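Local atomic coordinates of MSP-domain protein like family member (Caenorhabditis elegans, PDB entry 1ROW), a protein that is of unsettled function but, as a sperm-specific relative of nematode major sperm protein, probably serves a structural role in sperm. Residues Val32-Ser37 with Ala90-Val95. Residues are numbered along the deposited sequence; the frame is centred on the assembly and turned at random.
Sequences VFKIKS and AAFVAV
A backbone bond of 3.1 Å from A94 N to A91 O closes the turn that carries F92, the residue whose ring meets V32, F33 and K34. The contact with K34 is over a face: its CB lies 3.7 Å from the ring centroid and 18° off the ring normal, a CH-pi contact displaced toward the CE2-CZ side of the rim. The approach of V32 is different. Its CG2 meets F92 CD2 at 3.5 Å near the ring plane, which makes this an edge contact. Between these two the ring reaches the strand backbone, with F92 CE2 3.4 Å from F33 C and 3.5 Å from K34 N. In the MSP domain, an immunoglobulin-like beta sandwich, this places the short helix 88-92, which follows strand 70-80 and precedes strand 99-108, against the first residues of segment 32-37. F49 of the adjacent strand 43-52 touches both K34 and F92, and P97 also packs on F92. The lysine chain leaves the ring beyond CB: CG is anti to the backbone N (chi1 178°), and K34 NZ ends 6.7 Å from F92 CE1, so methylene packing rather than cation-pi geometry describes this pair. The CA-CB bond of F33 points away from segment 90-95, and its side chain packs on V52 and K58.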
loop_
_atom_site.group_PDB
_atom_site.type_symbol
_atom_site.label_atom_id
_atom_site.label_comp_id
_atom_site.label_asym_id
_atom_site.label_seq_id
_atom_site.Cartn_x
_atom_site.Cartn_y
_atom_site.Cartn_z
ATOM N N VAL A 32 -6.718 7.768 5.364
ATOM C CA VAL A 32 -5.301 7.779 5.687
ATOM C C VAL A 32 -4.913 6.301 5.638
ATOM O O VAL A 32 -5.718 5.444 6.008
ATOM C CB VAL A 32 -5.048 8.345 7.114
ATOM C CG1 VAL A 32 -5.671 7.439 8.159
ATOM C CG2 VAL A 32 -3.560 8.497 7.363
ATOM N N PHE A 33 -3.705 5.997 5.172
ATOM C CA PHE A 33 -3.269 4.607 5.097
ATOM C C PHE A 33 -1.802 4.436 5.487
ATOM O O PHE A 33 -1.019 5.386 5.426
ATOM C CB PHE A 33 -3.489 4.064 3.677
ATOM C CG PHE A 33 -2.578 4.669 2.642
ATOM C CD1 PHE A 33 -1.259 4.235 2.509
ATOM C CD2 PHE A 33 -3.033 5.676 1.802
ATOM C CE1 PHE A 33 -0.410 4.795 1.554
ATOM C CE2 PHE A 33 -2.190 6.247 0.840
ATOM C CZ PHE A 33 -0.877 5.804 0.717
ATOM N N LYS A 34 -1.456 3.218 5.897
ATOM C CA LYS A 34 -0.094 2.845 6.273
ATOM C C LYS A 34 0.153 1.455 5.695
ATOM O O LYS A 34 -0.661 0.549 5.869
ATOM C CB LYS A 34 0.075 2.787 7.791
ATOM C CG LYS A 34 1.480 2.361 8.193
ATOM C CD LYS A 34 1.637 2.187 9.701
ATOM C CE LYS A 34 3.105 1.990 10.059
ATOM N NZ LYS A 34 3.750 0.895 9.268
ATOM N N ILE A 35 1.285 1.273 5.033
ATOM C CA ILE A 35 1.564 -0.011 4.413
ATOM C C ILE A 35 2.699 -0.799 5.043
ATOM O O ILE A 35 3.763 -0.261 5.315
ATOM C CB ILE A 35 1.870 0.176 2.914
ATOM C CG1 ILE A 35 0.743 0.978 2.264
ATOM C CG2 ILE A 35 2.031 -1.175 2.242
ATOM C CD1 ILE A 35 0.892 1.183 0.773
ATOM N N LYS A 36 2.451 -2.082 5.270
ATOM C CA LYS A 36 3.451 -2.974 5.836
ATOM C C LYS A 36 3.613 -4.176 4.906
ATOM O O LYS A 36 2.630 -4.742 4.435
ATOM C CB LYS A 36 3.035 -3.444 7.231
ATOM C CG LYS A 36 3.526 -2.547 8.364
ATOM C CD LYS A 36 3.570 -3.313 9.687
ATOM C CE LYS A 36 4.289 -2.520 10.775
ATOM N NZ LYS A 36 4.465 -3.313 12.032
ATOM N N SER A 37 4.861 -4.542 4.639
ATOM C CA SER A 37 5.183 -5.666 3.769
ATOM C C SER A 37 5.630 -6.872 4.588
ATOM O O SER A 37 6.329 -6.721 5.588
ATOM C CB SER A 37 6.307 -5.274 2.800
ATOM O OG SER A 37 6.834 -6.411 2.131
ATOM N N ALA A 90 2.177 11.468 10.578
ATOM C CA ALA A 90 1.983 12.227 11.800
ATOM C C ALA A 90 0.597 11.935 12.360
ATOM O O ALA A 90 0.441 11.692 13.557
ATOM C CB ALA A 90 2.126 13.710 11.519
ATOM N N ALA A 91 -0.407 11.948 11.486
ATOM C CA ALA A 91 -1.784 11.706 11.895
ATOM C C ALA A 91 -2.056 10.252 12.279
ATOM O O ALA A 91 -2.848 9.985 13.185
ATOM C CB ALA A 91 -2.736 12.137 10.786
ATOM N N PHE A 92 -1.404 9.317 11.592
ATOM C CA PHE A 92 -1.591 7.897 11.874
ATOM C C PHE A 92 -1.153 7.583 13.302
ATOM O O PHE A 92 -1.472 6.532 13.859
ATOM C CB PHE A 92 -0.780 7.060 10.886
ATOM C CG PHE A 92 -1.493 5.829 10.417
ATOM C CD1 PHE A 92 -1.534 4.686 11.206
ATOM C CD2 PHE A 92 -2.152 5.824 9.190
ATOM C CE1 PHE A 92 -2.222 3.549 10.779
ATOM C CE2 PHE A 92 -2.843 4.698 8.754
ATOM C CZ PHE A 92 -2.879 3.556 9.550
ATOM N N VAL A 93 -0.424 8.521 13.889
ATOM C CA VAL A 93 0.076 8.378 15.245
ATOM C C VAL A 93 -1.033 8.362 16.300
ATOM O O VAL A 93 -0.837 7.845 17.406
ATOM C CB VAL A 93 1.057 9.524 15.563
ATOM C CG1 VAL A 93 1.501 9.454 17.004
ATOM C CG2 VAL A 93 2.256 9.447 14.632
ATOM N N ALA A 94 -2.192 8.921 15.968
ATOM C CA ALA A 94 -3.296 8.975 16.925
ATOM C C ALA A 94 -4.527 8.187 16.503
ATOM O O ALA A 94 -5.504 8.115 17.246
ATOM C CB ALA A 94 -3.686 10.428 17.186
ATOM N N VAL A 95 -4.485 7.595 15.318
ATOM C CA VAL A 95 -5.631 6.835 14.846
ATOM C C VAL A 95 -5.391 5.337 14.780
ATOM O O VAL A 95 -4.324 4.882 14.377
ATOM C CB VAL A 95 -6.079 7.331 13.454
ATOM C CG1 VAL A 95 -7.132 6.396 12.875
ATOM C CG2 VAL A 95 -6.640 8.738 13.572
#